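Local atomic coordinates of FACT complex subunit SPT16 (Ashbya gossypii, PDB entry 6A8M), a protein that probably acts in the FACT histone chaperone complex, which reorganises nucleosomes during transcription, DNA replication and DNA repair. Residues L16-R20 against L96-I102; V34-G38 against T49-H53; Y253-Y258 against S290-K296; I262-Y268 against D282-L288; K363-S367 against F378-N382. All coordinates share one frame; numbering follows the deposited sequence.

Contact 1: residues L16-R20 against L96-I102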
# COMPACT_ATOMS: atom_id res chain seq x y z
N LEU A 16 11.38 -12.38 -9.75
CA LEU A 16 11.61 -13.71 -9.19
C LEU A 16 13.09 -13.97 -8.95
O LEU A 16 13.46 -14.50 -7.90
CB LEU A 16 11.04 -14.79 -10.11
CG LEU A 16 11.20 -16.21 -9.55
CD1 LEU A 16 10.50 -16.31 -8.19
CD2 LEU A 16 10.64 -17.26 -10.50
N LEU A 17 13.95 -13.57 -9.89
CA LEU A 17 15.39 -13.74 -9.68
C LEU A 17 15.90 -12.84 -8.57
O LEU A 17 16.77 -13.25 -7.79
CB LEU A 17 16.15 -13.50 -10.98
CG LEU A 17 15.92 -14.56 -12.06
CD1 LEU A 17 16.82 -14.30 -13.24
CD2 LEU A 17 16.16 -15.95 -11.50
N ALA A 18 15.37 -11.61 -8.46
CA ALA A 18 15.74 -10.76 -7.32
C ALA A 18 15.38 -11.42 -6.00
O ALA A 18 16.16 -11.38 -5.04
CB ALA A 18 15.07 -9.40 -7.43
N LEU A 19 14.21 -12.07 -5.93
CA LEU A 19 13.79 -12.78 -4.72
C LEU A 19 14.72 -13.95 -4.43
O LEU A 19 15.11 -14.17 -3.28
CB LEU A 19 12.35 -13.26 -4.89
CG LEU A 19 11.74 -14.12 -3.79
CD1 LEU A 19 11.66 -13.37 -2.46
CD2 LEU A 19 10.35 -14.56 -4.23
N ARG A 20 15.06 -14.73 -5.46
CA ARG A 20 16.03 -15.81 -5.30
C ARG A 20 17.34 -15.27 -4.75
O ARG A 20 17.91 -15.83 -3.81
CB ARG A 20 16.25 -16.48 -6.66
CG ARG A 20 17.06 -17.76 -6.62
CD ARG A 20 18.53 -17.51 -6.76
NE ARG A 20 18.84 -16.86 -8.03
CZ ARG A 20 19.51 -17.45 -9.02
NH1 ARG A 20 19.94 -18.70 -8.89
NH2 ARG A 20 19.76 -16.77 -10.14
N LEU A 96 17.91 -19.93 -18.52
CA LEU A 96 18.55 -20.17 -17.24
C LEU A 96 18.81 -21.66 -17.01
O LEU A 96 18.73 -22.14 -15.88
CB LEU A 96 17.71 -19.59 -16.11
CG LEU A 96 17.36 -18.11 -16.33
CD1 LEU A 96 16.39 -17.60 -15.28
CD2 LEU A 96 18.63 -17.27 -16.35
N GLU A 97 19.14 -22.38 -18.08
CA GLU A 97 19.16 -23.84 -18.02
C GLU A 97 20.14 -24.37 -16.98
O GLU A 97 19.88 -25.42 -16.37
CB GLU A 97 19.50 -24.41 -19.41
CG GLU A 97 18.69 -25.63 -19.81
CD GLU A 97 18.91 -26.02 -21.27
OE1 GLU A 97 20.05 -25.86 -21.76
OE2 GLU A 97 17.94 -26.48 -21.92
N ASN A 98 21.25 -23.68 -16.75
CA ASN A 98 22.26 -24.16 -15.81
C ASN A 98 22.31 -23.31 -14.54
O ASN A 98 23.36 -23.23 -13.88
CB ASN A 98 23.63 -24.20 -16.48
N THR A 99 21.20 -22.69 -14.16
CA THR A 99 21.20 -21.83 -12.98
C THR A 99 19.90 -21.93 -12.20
O THR A 99 19.92 -22.02 -10.96
CB THR A 99 21.43 -20.37 -13.39
OG1 THR A 99 20.63 -20.05 -14.53
CG2 THR A 99 22.90 -20.11 -13.72
N PHE A 100 18.77 -21.94 -12.89
CA PHE A 100 17.49 -21.75 -12.23
C PHE A 100 16.40 -22.40 -13.08
O PHE A 100 16.27 -22.08 -14.26
CB PHE A 100 17.21 -20.26 -12.04
CG PHE A 100 16.07 -19.96 -11.13
CD1 PHE A 100 16.23 -20.03 -9.76
CD2 PHE A 100 14.85 -19.57 -11.64
CE1 PHE A 100 15.20 -19.73 -8.91
CE2 PHE A 100 13.80 -19.27 -10.78
CZ PHE A 100 13.98 -19.34 -9.42
N LYS A 101 15.62 -23.29 -12.47
CA LYS A 101 14.63 -24.06 -13.21
C LYS A 101 13.28 -23.92 -12.52
O LYS A 101 13.14 -24.30 -11.35
CB LYS A 101 15.03 -25.53 -13.29
CG LYS A 101 14.10 -26.39 -14.11
CD LYS A 101 14.36 -27.87 -13.86
CE LYS A 101 13.58 -28.71 -14.85
NZ LYS A 101 12.24 -28.10 -15.09
N ILE A 102 12.29 -23.40 -13.24
CA ILE A 102 10.93 -23.29 -12.73
C ILE A 102 10.17 -24.54 -13.15
O ILE A 102 10.18 -24.91 -14.32
CB ILE A 102 10.23 -22.04 -13.27
CG1 ILE A 102 10.97 -20.77 -12.87
CG2 ILE A 102 8.76 -21.98 -12.82
CD1 ILE A 102 10.46 -19.53 -13.62
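Leu17 and Phe100 mark the closest backbone approach, with CA atoms 8.7 Å apart, and the helical turn 16-20 and residues 96-102 meet mainly through side chains. The Phe100 ring is the centre of the contact. Its CG stands anti to the backbone N (chi1 -168°), which sends the ring out toward the helix. Leu17 CD2 sits over one face of the ring, 4.1 Å from its centroid, in a CH-pi contact displaced toward the rim. Leu16 comes at the ring edge instead, with CD2 3.8 Å from Phe100 CE2. The same methyl meets Ile102 CD1 tip to tip at 3.9 Å. The other branch of Leu17, CD1, reaches Leu96 CD1, also tip to tip.

This is packing in the N-terminal lobe of Spt16. Helix 9-22 lies near the edge of the mixed six-stranded sheet, on the loop that leads into outermost strand 101-106. Helix 79-95 adds Val89 and Met92 against Ile102.

Arg20 runs past Phe100 in the opposite direction. Its CG comes to 3.5 Å from Phe100 CE1, so the aliphatic part makes the closest touch. Bends at chi2 and chi3 fold the guanidinium back, and Phe100 CD1 lies over one of its faces. The two planes are 55° apart, so this is not a parallel stack. The charged end is held by a hydrogen bond from NH1 to the carbonyl of Lys70. The loop is tied within itself: Leu96 O accepts from Thr99 N, Phe100 N and Thr99 OG1, the last at 3.1 Å and from above the carbonyl plane.

Contact 2: residues V34-G38 against T49-H53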
# COMPACT_ATOMS: atom_id res chain seq x y z
N VAL A 34 8.26 -20.75 1.09
CA VAL A 34 6.98 -21.32 0.65
C VAL A 34 5.85 -20.32 0.90
O VAL A 34 5.66 -19.87 2.04
CB VAL A 34 6.67 -22.65 1.36
CG1 VAL A 34 5.37 -23.22 0.80
CG2 VAL A 34 7.83 -23.67 1.19
N PHE A 35 5.09 -20.01 -0.15
CA PHE A 35 3.94 -19.12 -0.08
C PHE A 35 2.72 -19.85 -0.62
O PHE A 35 2.78 -20.41 -1.72
CB PHE A 35 4.18 -17.83 -0.88
CG PHE A 35 5.41 -17.09 -0.46
CD1 PHE A 35 5.36 -16.25 0.63
CD2 PHE A 35 6.60 -17.25 -1.13
CE1 PHE A 35 6.49 -15.57 1.05
CE2 PHE A 35 7.75 -16.57 -0.72
CZ PHE A 35 7.69 -15.73 0.38
N ILE A 36 1.62 -19.82 0.13
CA ILE A 36 0.43 -20.59 -0.22
C ILE A 36 -0.76 -19.65 -0.26
O ILE A 36 -1.11 -19.06 0.77
CB ILE A 36 0.16 -21.75 0.76
CG1 ILE A 36 1.46 -22.46 1.15
CG2 ILE A 36 -0.83 -22.74 0.13
CD1 ILE A 36 2.12 -21.86 2.37
N LEU A 37 -1.38 -19.52 -1.42
CA LEU A 37 -2.55 -18.68 -1.57
C LEU A 37 -3.77 -19.59 -1.66
O LEU A 37 -3.82 -20.46 -2.54
CB LEU A 37 -2.43 -17.78 -2.80
CG LEU A 37 -3.04 -16.38 -2.60
CD1 LEU A 37 -2.47 -15.42 -3.59
CD2 LEU A 37 -4.58 -16.42 -2.67
N GLY A 38 -4.72 -19.42 -0.75
CA GLY A 38 -5.92 -20.23 -0.85
C GLY A 38 -6.99 -19.53 -1.67
O GLY A 38 -6.71 -19.04 -2.77
N THR A 49 1.29 -12.71 0.83
CA THR A 49 1.30 -13.64 -0.30
C THR A 49 0.56 -13.05 -1.49
O THR A 49 1.02 -13.20 -2.64
CB THR A 49 0.68 -14.98 0.11
OG1 THR A 49 1.44 -15.50 1.20
CG2 THR A 49 0.73 -15.94 -1.04
N THR A 50 -0.54 -12.35 -1.24
CA THR A 50 -1.24 -11.65 -2.31
C THR A 50 -0.38 -10.56 -2.91
O THR A 50 -0.33 -10.40 -4.13
CB THR A 50 -2.55 -11.07 -1.78
OG1 THR A 50 -3.39 -12.13 -1.32
CG2 THR A 50 -3.28 -10.26 -2.89
N ILE A 51 0.31 -9.79 -2.06
CA ILE A 51 1.23 -8.78 -2.58
C ILE A 51 2.29 -9.44 -3.46
O ILE A 51 2.57 -8.98 -4.57
CB ILE A 51 1.86 -7.99 -1.42
CG1 ILE A 51 0.80 -7.19 -0.68
CG2 ILE A 51 2.94 -7.03 -1.94
CD1 ILE A 51 1.31 -6.62 0.64
N LEU A 52 2.86 -10.55 -2.98
CA LEU A 52 3.88 -11.26 -3.75
C LEU A 52 3.34 -11.66 -5.12
O LEU A 52 4.03 -11.48 -6.14
CB LEU A 52 4.37 -12.48 -2.97
CG LEU A 52 5.45 -13.30 -3.69
CD1 LEU A 52 6.78 -12.55 -3.77
CD2 LEU A 52 5.59 -14.58 -2.91
N HIS A 53 2.10 -12.16 -5.18
CA HIS A 53 1.52 -12.51 -6.48
C HIS A 53 1.40 -11.28 -7.37
O HIS A 53 1.74 -11.32 -8.55
CB HIS A 53 0.15 -13.16 -6.32
CG HIS A 53 0.22 -14.59 -5.90
ND1 HIS A 53 -0.68 -15.53 -6.33
CD2 HIS A 53 1.09 -15.23 -5.09
CE1 HIS A 53 -0.37 -16.70 -5.80
NE2 HIS A 53 0.69 -16.54 -5.03
O HOH W 1 1.38 -18.92 -3.53
O HOH W 2 1.82 -17.99 2.29
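Leu52 CD2 lies over a face of the Phe35 ring, 3.5 Å from the centroid, in a CH-pi contact, and the two side chains cross at about a right angle. In the reverse sense, Leu37 CD1 sits over a face of the His53 ring at 3.4 Å from its centroid. Both methyls are within 20° of their ring normals. Thr49 CG2 fills the ground between them. A chi1 of -59° turns OG1 of Thr49 beside its backbone N and leaves CG2 for the strand, 3.9 Å from Phe35 CB. With Phe35 cut back to an alanine, Leu52 CD2 would probably lose the ring face it lies on and a gap would open there.

Helix 48-57 packs across one face of the six-stranded sheet of the N-terminal lobe, the face that carries Phe35 and Leu37. Helix 143-158 packs on Ile36 from the other, a layered alpha/beta arrangement. The short segments of inner strand 32-37 and helix 48-57 run almost perpendicular, at 95°, with axes 8.8 Å apart.

The polar links are made by water. Water 1 donates to Phe35 O at 2.7 Å and also bonds His53 NE2, meeting the ring edge in plane. Water 2 accepts from Ile36 N and donates to Thr49 OG1, 2.7 Å away. Thus two backbone groups of the strand are bridged to helix side chains. The other ring nitrogen, His53 ND1, is hydrogen-bonded to Phe61 N, which helps fix the ring against Leu37 CD1. Thr50 OG1 bonds Tyr140 OH and Glu60 OE2.

Contact 3: residues Y253-Y258 against S290-K296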
# COMPACT_ATOMS: atom_id res chain seq x y z
N TYR A 253 -9.05 -1.72 -13.66
CA TYR A 253 -7.97 -1.86 -12.69
C TYR A 253 -7.90 -0.71 -11.69
O TYR A 253 -6.89 -0.58 -10.99
CB TYR A 253 -6.63 -1.99 -13.41
CG TYR A 253 -6.49 -3.25 -14.22
CD1 TYR A 253 -6.08 -4.43 -13.63
CD2 TYR A 253 -6.74 -3.25 -15.58
CE1 TYR A 253 -5.93 -5.59 -14.37
CE2 TYR A 253 -6.61 -4.40 -16.33
CZ TYR A 253 -6.21 -5.57 -15.73
OH TYR A 253 -6.07 -6.71 -16.48
N LEU A 254 -8.91 0.16 -11.65
CA LEU A 254 -8.98 1.23 -10.66
C LEU A 254 -9.90 0.80 -9.52
O LEU A 254 -10.99 0.28 -9.77
CB LEU A 254 -9.49 2.52 -11.30
CG LEU A 254 -9.25 3.77 -10.47
CD1 LEU A 254 -7.85 4.29 -10.70
CD2 LEU A 254 -10.30 4.84 -10.79
N ASP A 255 -9.45 1.00 -8.28
CA ASP A 255 -10.25 0.65 -7.11
C ASP A 255 -9.86 1.58 -5.95
O ASP A 255 -8.92 2.37 -6.05
CB ASP A 255 -10.04 -0.84 -6.75
CG ASP A 255 -11.15 -1.41 -5.86
OD1 ASP A 255 -12.12 -0.70 -5.53
OD2 ASP A 255 -11.03 -2.60 -5.50
N TRP A 256 -10.58 1.49 -4.85
CA TRP A 256 -10.17 2.18 -3.63
C TRP A 256 -9.06 1.40 -2.92
O TRP A 256 -9.08 0.17 -2.88
CB TRP A 256 -11.35 2.33 -2.67
CG TRP A 256 -12.37 3.32 -3.10
CD1 TRP A 256 -13.64 3.05 -3.55
CD2 TRP A 256 -12.21 4.74 -3.15
NE1 TRP A 256 -14.28 4.22 -3.85
CE2 TRP A 256 -13.43 5.27 -3.63
CE3 TRP A 256 -11.17 5.62 -2.84
CZ2 TRP A 256 -13.63 6.64 -3.80
CZ3 TRP A 256 -11.37 6.97 -3.02
CH2 TRP A 256 -12.59 7.47 -3.49
N ALA A 257 -8.11 2.14 -2.33
CA ALA A 257 -7.15 1.51 -1.42
C ALA A 257 -7.75 1.26 -0.04
O ALA A 257 -7.29 0.37 0.69
CB ALA A 257 -5.89 2.36 -1.29
N TYR A 258 -8.74 2.06 0.33
CA TYR A 258 -9.45 1.98 1.59
C TYR A 258 -10.71 2.84 1.42
O TYR A 258 -10.81 3.63 0.48
CB TYR A 258 -8.59 2.47 2.79
CG TYR A 258 -8.15 3.90 2.69
CD1 TYR A 258 -6.97 4.25 2.01
CD2 TYR A 258 -8.90 4.92 3.26
CE1 TYR A 258 -6.58 5.58 1.91
CE2 TYR A 258 -8.51 6.24 3.17
CZ TYR A 258 -7.35 6.56 2.49
OH TYR A 258 -6.98 7.88 2.39
N SER A 290 -9.75 12.13 3.66
CA SER A 290 -8.67 11.28 3.16
C SER A 290 -9.23 10.33 2.12
O SER A 290 -10.26 9.69 2.34
CB SER A 290 -8.03 10.43 4.27
OG SER A 290 -7.45 11.20 5.30
N CYS A 291 -8.52 10.17 1.01
CA CYS A 291 -8.92 9.08 0.15
C CYS A 291 -7.68 8.56 -0.54
O CYS A 291 -6.66 9.25 -0.65
CB CYS A 291 -10.01 9.49 -0.83
SG CYS A 291 -9.53 10.67 -2.03
N GLY A 292 -7.76 7.31 -0.95
CA GLY A 292 -6.62 6.64 -1.54
C GLY A 292 -7.09 5.63 -2.56
O GLY A 292 -8.01 4.87 -2.29
N ILE A 293 -6.42 5.60 -3.70
CA ILE A 293 -6.83 4.83 -4.87
C ILE A 293 -5.77 3.77 -5.13
O ILE A 293 -4.62 3.92 -4.73
CB ILE A 293 -7.00 5.78 -6.07
CG1 ILE A 293 -8.29 6.59 -5.91
CG2 ILE A 293 -6.96 5.06 -7.42
CD1 ILE A 293 -9.55 5.79 -6.20
N ARG A 294 -6.18 2.68 -5.78
CA ARG A 294 -5.25 1.72 -6.34
C ARG A 294 -5.43 1.70 -7.85
O ARG A 294 -6.56 1.69 -8.35
CB ARG A 294 -5.45 0.28 -5.79
CG ARG A 294 -5.33 0.12 -4.27
CD ARG A 294 -5.21 -1.38 -3.88
NE ARG A 294 -6.25 -2.19 -4.52
CZ ARG A 294 -7.33 -2.67 -3.92
NH1 ARG A 294 -7.55 -2.45 -2.63
NH2 ARG A 294 -8.20 -3.40 -4.61
N TYR A 295 -4.32 1.71 -8.58
CA TYR A 295 -4.36 1.42 -10.01
C TYR A 295 -3.41 0.28 -10.31
O TYR A 295 -2.21 0.39 -10.03
CB TYR A 295 -4.00 2.63 -10.86
CG TYR A 295 -4.15 2.29 -12.30
CD1 TYR A 295 -5.42 2.05 -12.83
CD2 TYR A 295 -3.06 2.18 -13.13
CE1 TYR A 295 -5.56 1.71 -14.17
CE2 TYR A 295 -3.20 1.86 -14.47
CZ TYR A 295 -4.45 1.61 -14.98
OH TYR A 295 -4.61 1.29 -16.32
N LYS A 296 -3.94 -0.77 -10.91
CA LYS A 296 -3.20 -2.02 -11.11
C LYS A 296 -2.45 -2.41 -9.84
O LYS A 296 -1.28 -2.81 -9.88
CB LYS A 296 -2.27 -1.92 -12.31
CG LYS A 296 -3.04 -1.84 -13.61
CD LYS A 296 -2.12 -1.87 -14.84
CE LYS A 296 -1.72 -3.29 -15.21
NZ LYS A 296 -1.28 -3.36 -16.65
O HOH W 3 -10.08 6.19 0.31
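With CG of Asp255 anti to the backbone N (chi1 -161°) and CG of Arg294 anti to the carbonyl carbon (chi1 -58°), the two side chains, already on one face of the sheet through their pairing, run side by side. A bend at chi3 then turns the guanidinium back over the neighbouring strand. The pair forms a salt bridge, Asp255 OD2 to Arg294 NH2 at 3.1 Å, with the two planes nearly perpendicular, 79° apart. The carbonyl oxygen of Trp256 lies over one face of the guanidinium, and Arg294 CG packs on Ala257.

The backbones form an antiparallel pair. Asp255 and Arg294 are the hydrogen-bonded pair, and Arg294 N to Asp255 O is the shorter link at 2.8 Å and nearly straight. Lys296 N to Tyr253 O and Ala257 N to Gly292 O continue the pairing at the two ends. Leu254, on the face opposite the salt bridge with Tyr295, presses CD1 against Ile293 CG2 at 3.5 Å. Ile293 CD1 lies over the six-membered ring of Trp256, 4.1 Å from its centroid, and Gly292 O meets that ring at its edge, in plane.

Gly292 has no side chain, and Tyr258 passes close by; a CB would clash with Tyr258 CE1. Water 3 bridges Tyr258 O and Gly292 N.

The pair belongs to the M24 peptidase-like domain. Strand 298-308 lies along the other side of strand 285-295. Helix 179-208 packs on Ile293 and Tyr295, and its Phe195 meets Trp256 edge-to-face. Tyr46 and Tyr59 of the N-terminal lobe bond Ala257 O and Tyr253 OH respectively.

Contact 4: residues I262-Y268 against D282-L288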
# COMPACT_ATOMS: atom_id res chain seq x y z
N ILE A 262 -13.88 10.80 6.23
CA ILE A 262 -14.23 12.17 6.56
C ILE A 262 -14.45 12.25 8.07
O ILE A 262 -15.11 11.37 8.65
CB ILE A 262 -15.48 12.65 5.80
CG1 ILE A 262 -15.22 12.60 4.29
CG2 ILE A 262 -15.94 14.06 6.22
CD1 ILE A 262 -16.47 12.90 3.48
N GLN A 263 -13.85 13.25 8.71
CA GLN A 263 -14.05 13.53 10.13
C GLN A 263 -14.20 15.04 10.27
O GLN A 263 -13.23 15.78 10.09
CB GLN A 263 -12.87 13.03 10.98
CG GLN A 263 -12.67 11.53 10.90
CD GLN A 263 -11.44 11.08 11.66
OE1 GLN A 263 -10.69 11.90 12.20
NE2 GLN A 263 -11.23 9.77 11.70
N SER A 264 -15.41 15.49 10.60
CA SER A 264 -15.66 16.92 10.70
C SER A 264 -15.67 17.44 12.13
O SER A 264 -15.88 18.64 12.33
CB SER A 264 -16.99 17.27 10.03
OG SER A 264 -18.04 16.63 10.73
N GLY A 265 -15.44 16.58 13.13
CA GLY A 265 -15.44 17.02 14.51
C GLY A 265 -16.78 16.92 15.21
O GLY A 265 -17.82 16.64 14.59
N PRO A 266 -16.80 17.17 16.54
CA PRO A 266 -15.67 17.69 17.32
C PRO A 266 -14.61 16.64 17.73
O PRO A 266 -13.54 17.02 18.24
CB PRO A 266 -16.36 18.26 18.57
CG PRO A 266 -17.54 17.33 18.78
CD PRO A 266 -18.02 17.05 17.35
N LYS A 267 -14.86 15.35 17.52
CA LYS A 267 -13.88 14.32 17.83
C LYS A 267 -13.24 13.80 16.55
O LYS A 267 -13.94 13.44 15.59
CB LYS A 267 -14.50 13.17 18.61
CG LYS A 267 -15.22 13.63 19.87
CD LYS A 267 -14.26 14.28 20.86
CE LYS A 267 -14.97 14.63 22.16
NZ LYS A 267 -15.70 13.43 22.70
N TYR A 268 -11.91 13.75 16.53
CA TYR A 268 -11.16 13.29 15.38
C TYR A 268 -10.24 12.15 15.79
O TYR A 268 -9.85 12.03 16.96
CB TYR A 268 -10.33 14.39 14.74
CG TYR A 268 -11.00 15.72 14.48
CD1 TYR A 268 -11.20 16.65 15.50
CD2 TYR A 268 -11.39 16.07 13.19
CE1 TYR A 268 -11.79 17.88 15.23
CE2 TYR A 268 -11.98 17.29 12.92
CZ TYR A 268 -12.17 18.20 13.93
OH TYR A 268 -12.73 19.43 13.65
N ASP A 282 -20.16 18.50 10.82
CA ASP A 282 -20.06 19.77 11.54
C ASP A 282 -19.47 20.79 10.59
O ASP A 282 -18.26 20.79 10.33
CB ASP A 282 -19.23 19.63 12.80
CG ASP A 282 -19.09 20.95 13.54
OD1 ASP A 282 -20.12 21.63 13.67
OD2 ASP A 282 -17.98 21.31 13.96
N GLY A 283 -20.32 21.67 10.06
CA GLY A 283 -19.91 22.63 9.05
C GLY A 283 -19.27 23.88 9.62
O GLY A 283 -19.72 24.99 9.36
N ASN A 284 -18.21 23.71 10.41
CA ASN A 284 -17.49 24.80 11.03
C ASN A 284 -16.07 24.33 11.32
O ASN A 284 -15.84 23.14 11.54
CB ASN A 284 -18.13 25.26 12.33
CG ASN A 284 -18.94 26.50 12.16
OD1 ASN A 284 -18.40 27.58 11.88
ND2 ASN A 284 -20.26 26.37 12.31
N GLY A 285 -15.14 25.28 11.34
CA GLY A 285 -13.79 24.96 11.78
C GLY A 285 -13.08 24.03 10.81
O GLY A 285 -13.08 24.26 9.60
N CYS A 286 -12.45 22.97 11.34
CA CYS A 286 -11.66 22.06 10.51
C CYS A 286 -12.43 20.78 10.18
O CYS A 286 -13.09 20.18 11.04
CB CYS A 286 -10.34 21.70 11.21
SG CYS A 286 -9.29 23.13 11.54
N ILE A 287 -12.33 20.36 8.91
CA ILE A 287 -12.90 19.10 8.44
C ILE A 287 -11.80 18.32 7.73
O ILE A 287 -11.14 18.85 6.83
CB ILE A 287 -14.09 19.34 7.50
CG1 ILE A 287 -15.15 20.16 8.25
CG2 ILE A 287 -14.64 18.00 6.97
CD1 ILE A 287 -16.31 20.59 7.38
N LEU A 288 -11.59 17.07 8.15
CA LEU A 288 -10.53 16.23 7.61
C LEU A 288 -11.09 15.28 6.57
O LEU A 288 -12.14 14.64 6.78
CB LEU A 288 -9.86 15.42 8.72
CG LEU A 288 -9.36 16.20 9.94
CD1 LEU A 288 -8.58 15.24 10.84
CD2 LEU A 288 -8.52 17.40 9.58
O HOH W 4 -15.45 21.06 12.87
O HOH W 5 -13.34 22.46 14.12
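Gln263 and Leu288 form an antiparallel hydrogen-bonded pair in a sheet of the M24 peptidase-like domain. Leu288 N to Gln263 O is 2.8 Å and almost straight; Gln263 N returns a bond to Leu288 O at 2.9 Å. Beyond this pair side chains take over. Tyr268 folds back so that its OH donates to Cys286 O at 2.7 Å. That oxygen lies at the ring edge, in plane, while the hydroxyl is tilted 29° from the carbonyl plane. Farther down the ring, Tyr268 CD2 touches Leu288 CD1 at 3.8 Å, the two side chains crossing at about a right angle. Ser264 OG, set between its backbone N and carbonyl carbon (chi1 63°), accepts from Asp282 N at 2.8 Å.

A second layer holds these groups. Gly265 CA lies over one face of the Tyr268 ring. A CB there would clash with Tyr268 OH, and the backbone angles alone would jam it against the preceding carbonyl oxygen. A cis peptide bond precedes Pro266. Asp215 OD1 also bonds Ser264 OG. The side-chain amide of Gln263 is held at OE1 by Asp269 N and at NE2 by Arg275 O. Strand 298-308 flanks Cys286, Ile287 and Leu288, and helix 215-224 covers Ile262. Water 5 closes a small bridge: it donates to Tyr268 OH at 3.1 Å and accepts from Cys286 N at 3.0 Å.

Contact 5: residues K363-S367 against F378-N382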
# COMPACT_ATOMS: atom_id res chain seq x y z
N LYS A 363 2.48 10.35 15.86
CA LYS A 363 3.77 9.76 16.20
C LYS A 363 4.49 9.15 14.99
O LYS A 363 5.49 8.43 15.15
CB LYS A 363 3.59 8.72 17.32
CG LYS A 363 3.13 9.35 18.64
CD LYS A 363 4.18 10.36 19.14
CE LYS A 363 3.88 10.89 20.56
NZ LYS A 363 4.83 11.99 20.93
N ASN A 364 3.99 9.39 13.79
CA ASN A 364 4.71 9.03 12.58
C ASN A 364 4.30 10.02 11.50
O ASN A 364 3.27 10.69 11.62
CB ASN A 364 4.40 7.59 12.15
CG ASN A 364 2.96 7.43 11.67
OD1 ASN A 364 2.65 7.63 10.50
ND2 ASN A 364 2.06 7.09 12.59
N VAL A 365 5.10 10.11 10.44
CA VAL A 365 4.70 10.97 9.32
C VAL A 365 4.47 10.14 8.06
O VAL A 365 4.61 10.64 6.94
CB VAL A 365 5.71 12.11 9.08
CG1 VAL A 365 5.67 13.08 10.28
CG2 VAL A 365 7.14 11.62 8.81
N GLY A 366 4.01 8.91 8.22
CA GLY A 366 3.56 8.15 7.08
C GLY A 366 4.34 6.87 6.91
O GLY A 366 4.90 6.34 7.88
N SER A 367 4.38 6.35 5.70
CA SER A 367 5.09 5.10 5.48
C SER A 367 5.48 4.96 4.02
O SER A 367 4.99 5.68 3.15
CB SER A 367 4.23 3.90 5.89
OG SER A 367 3.25 3.64 4.90
N PHE A 378 8.32 -0.03 7.39
CA PHE A 378 8.97 1.21 6.97
C PHE A 378 8.01 2.35 7.28
O PHE A 378 7.59 3.10 6.41
CB PHE A 378 9.36 1.13 5.49
CG PHE A 378 10.47 2.06 5.07
CD1 PHE A 378 10.55 3.37 5.54
CD2 PHE A 378 11.43 1.63 4.16
CE1 PHE A 378 11.58 4.24 5.12
CE2 PHE A 378 12.47 2.47 3.75
CZ PHE A 378 12.56 3.77 4.23
N VAL A 379 7.64 2.47 8.57
CA VAL A 379 6.85 3.60 9.07
C VAL A 379 7.80 4.72 9.44
O VAL A 379 8.88 4.48 10.00
CB VAL A 379 5.99 3.17 10.27
CG1 VAL A 379 5.29 4.36 10.88
CG2 VAL A 379 4.91 2.15 9.83
N LEU A 380 7.41 5.97 9.13
CA LEU A 380 8.27 7.11 9.37
C LEU A 380 8.05 7.60 10.80
O LEU A 380 7.36 8.58 11.06
CB LEU A 380 8.01 8.20 8.34
CG LEU A 380 8.20 7.76 6.89
CD1 LEU A 380 7.85 8.90 5.91
CD2 LEU A 380 9.63 7.28 6.66
N ASN A 381 8.65 6.87 11.75
CA ASN A 381 8.53 7.18 13.17
C ASN A 381 9.92 7.18 13.80
O ASN A 381 10.93 6.87 13.15
CB ASN A 381 7.59 6.19 13.85
CG ASN A 381 8.08 4.75 13.76
OD1 ASN A 381 9.27 4.48 13.63
ND2 ASN A 381 7.14 3.81 13.86
N ASN A 382 9.97 7.49 15.11
CA ASN A 382 11.24 7.57 15.81
C ASN A 382 11.89 6.20 16.02
O ASN A 382 13.11 6.11 16.22
CB ASN A 382 11.05 8.29 17.17
CG ASN A 382 12.26 8.15 18.09
OD1 ASN A 382 12.37 7.18 18.86
ND2 ASN A 382 13.18 9.12 18.05
O HOH W 6 7.63 8.15 16.74
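Val365 and Gly366 together lie against Leu380, a beta bulge in a hairpin at the edge of a five-stranded antiparallel sheet of the M24 peptidase-like domain. Two backbone hydrogen bonds link residues 363-367 and 378-382. Val365 N binds Leu380 O and Leu380 N binds Gly366 O, each at 2.8 Å. The second is nearly straight, yet its donor stands 36° out of the carbonyl plane.

The apolar contacts flank these bonds. Val365 CG2 meets Leu380 CB at 3.6 Å, the side chains crossing at about a right angle. Phe395 and Ile397 of strand 394-405 continue the packing round Leu380. On the face shared by Asn364 and Val379, Val379 CG1 touches Asn364 CB at 3.6 Å.

Polar side-chain links centre on Asn364. With chi1 at 68°, its OD1 curls back to accept from Gly366 N at 2.9 Å, in plane on a lone pair: an Asx turn. Arg374 NH2 is a second donor to OD1. A leucine in place of Asn364 would probably leave Gly366 N and Arg374 NH2 without this acceptor and the turn less fixed. At the open end, water 6 donates to Lys363 O at 2.7 Å and accepts from Asn382 N at 2.9 Å.

Contacts 1 and 2 belong to the N-terminal lobe and contacts 3, 4 and 5 to the M24 peptidase-like domain. Contact 2 is nested within the chain loop closed by contact 1. Their centres lie about 19 Å apart, and Leu19 touches Leu52 between them; both reach the six-stranded sheet. Contact 4 is likewise nested inside contact 3. These two share strand 285-295, with centres about 24 Å apart. Contact 5 follows later on a separate antiparallel sheet, its centre about 21 Å from that of contact 3. The centres of contacts 1 and 4 are about 54 Å apart. The two domains are thus built on separate sheets, joined where Tyr46 and Tyr59 of the lobe bond residues 253-258.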